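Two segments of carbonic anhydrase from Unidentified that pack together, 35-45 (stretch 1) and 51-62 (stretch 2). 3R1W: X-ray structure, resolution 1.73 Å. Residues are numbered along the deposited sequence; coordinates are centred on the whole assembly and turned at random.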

# COMPACT_ATOMS: atom_id res chain seq x y z
N ILE B 35 5.39 3.96 15.95
CA ILE B 35 5.31 5.22 16.69
C ILE B 35 4.49 5.10 17.97
O ILE B 35 3.33 4.70 17.94
N GLY B 36 5.11 5.46 19.10
CA GLY B 36 4.35 5.73 20.30
C GLY B 36 3.86 4.55 21.11
O GLY B 36 4.64 3.69 21.52
N ASP B 37 2.54 4.52 21.34
CA ASP B 37 1.92 3.65 22.33
C ASP B 37 1.62 2.29 21.71
O ASP B 37 0.46 1.93 21.49
N VAL B 38 2.69 1.55 21.41
CA VAL B 38 2.59 0.26 20.73
C VAL B 38 3.34 -0.78 21.55
O VAL B 38 4.47 -0.54 21.97
N GLU B 39 2.74 -1.94 21.75
CA GLU B 39 3.42 -3.04 22.41
C GLU B 39 3.40 -4.26 21.50
O GLU B 39 2.38 -4.57 20.90
N LEU B 40 4.55 -4.91 21.37
CA LEU B 40 4.66 -6.13 20.57
C LEU B 40 5.16 -7.27 21.44
O LEU B 40 6.16 -7.12 22.14
N GLY B 41 4.48 -8.40 21.37
CA GLY B 41 4.87 -9.58 22.13
C GLY B 41 6.11 -10.28 21.60
O GLY B 41 6.62 -9.94 20.53
N ASP B 42 6.59 -11.26 22.36
CA ASP B 42 7.77 -12.02 21.96
C ASP B 42 7.62 -12.60 20.55
O ASP B 42 6.54 -13.06 20.17
N ASP B 43 8.70 -12.55 19.79
CA ASP B 43 8.76 -13.21 18.49
C ASP B 43 7.89 -12.57 17.40
O ASP B 43 7.67 -13.18 16.36
N CYS B 44 7.40 -11.35 17.65
CA CYS B 44 6.67 -10.63 16.61
C CYS B 44 7.65 -10.18 15.55
O CYS B 44 8.85 -10.14 15.77
N SER B 45 7.11 -9.86 14.38
CA SER B 45 7.95 -9.42 13.27
C SER B 45 7.22 -8.36 12.49
O SER B 45 6.04 -8.50 12.18
N VAL B 51 3.71 0.29 8.74
CA VAL B 51 3.51 1.39 9.68
C VAL B 51 2.60 0.95 10.81
O VAL B 51 1.53 0.40 10.56
N ILE B 52 3.04 1.17 12.05
CA ILE B 52 2.19 0.95 13.21
C ILE B 52 2.20 2.25 14.03
O ILE B 52 3.16 2.55 14.74
N ARG B 53 1.14 3.03 13.89
CA ARG B 53 1.12 4.39 14.42
C ARG B 53 0.18 4.51 15.63
O ARG B 53 -1.03 4.67 15.48
N GLY B 54 0.76 4.40 16.82
CA GLY B 54 -0.03 4.48 18.05
C GLY B 54 0.07 5.84 18.69
O GLY B 54 0.52 5.97 19.83
N ASP B 55 -0.35 6.87 17.97
CA ASP B 55 -0.23 8.23 18.49
C ASP B 55 -1.45 8.66 19.30
O ASP B 55 -1.32 9.11 20.44
N MET B 56 -2.64 8.48 18.73
CA MET B 56 -3.86 8.96 19.38
C MET B 56 -4.59 7.90 20.21
O MET B 56 -5.61 8.19 20.82
N HIS B 57 -4.07 6.68 20.24
CA HIS B 57 -4.69 5.60 21.00
C HIS B 57 -3.70 4.46 21.12
O HIS B 57 -2.63 4.51 20.50
N HIS B 58 -4.03 3.44 21.91
CA HIS B 58 -3.09 2.34 22.12
C HIS B 58 -3.21 1.21 21.09
O HIS B 58 -4.29 0.94 20.55
N ILE B 59 -2.08 0.57 20.81
CA ILE B 59 -2.01 -0.60 19.94
C ILE B 59 -1.28 -1.71 20.71
O ILE B 59 -0.17 -1.50 21.21
N ARG B 60 -1.89 -2.88 20.80
CA ARG B 60 -1.33 -4.00 21.54
C ARG B 60 -1.30 -5.22 20.64
O ARG B 60 -2.32 -5.57 20.05
N ILE B 61 -0.14 -5.84 20.51
CA ILE B 61 -0.01 -7.02 19.67
C ILE B 61 0.62 -8.15 20.47
O ILE B 61 1.60 -7.95 21.19
N GLY B 62 0.06 -9.35 20.35
CA GLY B 62 0.54 -10.48 21.12
C GLY B 62 1.82 -11.11 20.60
O GLY B 62 2.61 -10.45 19.93

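What sets the side chains in register? Strand 38-40 runs parallel to strand 58-61, and backbone hydrogen bonds such as Glu39 N to Ile59 O (3.0 Å) and Ile61 N to Glu39 O (2.8 Å) pair Val38 with Ile59, Glu39 with Arg60 and Leu40 with Ile61. Each pair therefore shares a face of the sheet: the aliphatic residues lie on one, Glu39 and Arg60 on the other.

How do the aliphatic side chains pack? Ile59 and Ile61 both adopt chi1 m and chi2 t, which extends each CD1. Leu40, also m, t, brings its CD2 to 3.5 Å from Ile61 CD1. Val38 has chi1 t; both its methyls, CG1 and CG2, lie 4.0 Å from Ile52 CG2, and CG2 is also 4.1 Å from Ile59 CD1. Ile52 (m, t) thus meets this layer from the preceding strand, and Cys44, chi1 m, adds SG at 3.9 Å from Ile61 CG2.

Why does Arg60 fold back rather than extend? Its chi1 and chi2 are both m, and this bend brings the guanidinium nearer to stretch 1. There Arg60 NH1 and NH2 donate to Asp37 OD1 at 3.1 and 3.0 Å, a salt bridge at the guanidinium edge; Asp37 reaches it with chi1 t. Arg60 NH1 also donates to Ile59 O at 2.9 Å. Glu39 (m, t) lays its carboxylate over one guanidinium face, with OE2 3.4 Å from Arg60 NE, a purely electrostatic salt bridge.

What happens around the corner? Ile35 (m, t) and Arg53 share a face, with Ile35 CD1 4.1 Å from Arg53 CD. Arg53 runs t, t before chi3 turns to p, and its NH1 forms a salt bridge with Asp55 OD2 at 2.8 Å. Beside them Gly54 fits closely: a CB there would clash with Asp37 O and crowd Val38 CG2.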

# COMPACT_ATOMS: atom_id res chain seq x y z
CB ILE B 35 4.68 6.34 15.82
CG1 ILE B 35 5.63 6.72 14.68
CG2 ILE B 35 4.36 7.59 16.68
CD1 ILE B 35 4.97 7.56 13.57
CB ASP B 37 0.63 4.31 22.83
CG ASP B 37 0.09 3.66 24.10
OD1 ASP B 37 0.69 2.67 24.58
OD2 ASP B 37 -0.93 4.16 24.61
CB VAL B 38 3.25 0.30 19.33
CG1 VAL B 38 3.23 -1.10 18.68
CG2 VAL B 38 2.56 1.33 18.43
CB GLU B 39 2.74 -3.39 23.74
CG GLU B 39 2.70 -2.23 24.72
CD GLU B 39 2.19 -2.63 26.10
OE1 GLU B 39 1.98 -3.84 26.34
OE2 GLU B 39 2.01 -1.72 26.94
CB LEU B 40 5.65 -5.92 19.40
CG LEU B 40 5.41 -4.73 18.48
CD1 LEU B 40 6.50 -4.65 17.42
CD2 LEU B 40 4.06 -4.85 17.83
CB ASP B 42 8.03 -13.17 22.94
CG ASP B 42 8.36 -12.70 24.35
OD1 ASP B 42 8.60 -11.49 24.54
OD2 ASP B 42 8.38 -13.55 25.27
CB ASP B 43 8.43 -14.72 18.60
CG ASP B 43 9.55 -15.52 19.26
OD1 ASP B 43 10.74 -15.25 18.97
OD2 ASP B 43 9.24 -16.42 20.07
CB CYS B 44 5.95 -9.42 17.18
SG CYS B 44 4.40 -9.80 17.98
CB SER B 45 8.31 -10.60 12.37
OG SER B 45 7.17 -11.26 11.86
CB VAL B 51 2.88 2.63 8.98
CG1 VAL B 51 2.64 3.76 9.99
CG2 VAL B 51 3.77 3.10 7.85
CB ILE B 52 2.68 -0.24 14.07
CG1 ILE B 52 3.00 -1.45 13.19
CG2 ILE B 52 1.62 -0.63 15.10
CD1 ILE B 52 3.53 -2.64 13.97
CB ARG B 53 0.78 5.41 13.31
CG ARG B 53 0.73 6.87 13.80
CD ARG B 53 1.01 7.92 12.70
NE ARG B 53 0.04 7.95 11.61
CZ ARG B 53 -1.08 8.67 11.59
NH1 ARG B 53 -1.40 9.43 12.63
NH2 ARG B 53 -1.88 8.63 10.53
CB ASP B 55 0.14 9.24 17.39
CG ASP B 55 -0.70 9.11 16.13
OD1 ASP B 55 -1.71 8.36 16.10
OD2 ASP B 55 -0.33 9.79 15.14
CB MET B 56 -4.81 9.57 18.34
CG MET B 56 -4.20 10.77 17.63
SD MET B 56 -5.32 11.44 16.39
CE MET B 56 -5.30 10.13 15.16
CB HIS B 57 -5.97 5.13 20.32
CG HIS B 57 -7.08 4.82 21.28
ND1 HIS B 57 -6.88 4.14 22.46
CD2 HIS B 57 -8.40 5.14 21.25
CE1 HIS B 57 -8.03 4.03 23.11
NE2 HIS B 57 -8.97 4.63 22.39
CB HIS B 58 -3.14 1.81 23.56
CG HIS B 58 -4.46 1.22 23.97
ND1 HIS B 58 -5.41 1.94 24.66
CD2 HIS B 58 -4.96 -0.03 23.82
CE1 HIS B 58 -6.46 1.17 24.89
NE2 HIS B 58 -6.21 -0.03 24.41
CB ILE B 59 -1.22 -0.28 18.65
CG1 ILE B 59 -1.87 0.88 17.90
CG2 ILE B 59 -1.15 -1.52 17.75
CD1 ILE B 59 -1.12 1.32 16.65
CB ARG B 60 -2.17 -4.28 22.79
CG ARG B 60 -2.26 -3.10 23.76
CD ARG B 60 -0.92 -2.87 24.43
NE ARG B 60 -0.97 -1.74 25.36
CZ ARG B 60 -0.59 -0.50 25.07
NH1 ARG B 60 -0.12 -0.20 23.85
NH2 ARG B 60 -0.67 0.45 26.00
CB ILE B 61 0.84 -6.71 18.40
CG1 ILE B 61 0.20 -5.55 17.63
CG2 ILE B 61 0.99 -7.96 17.53
CD1 ILE B 61 0.94 -5.13 16.36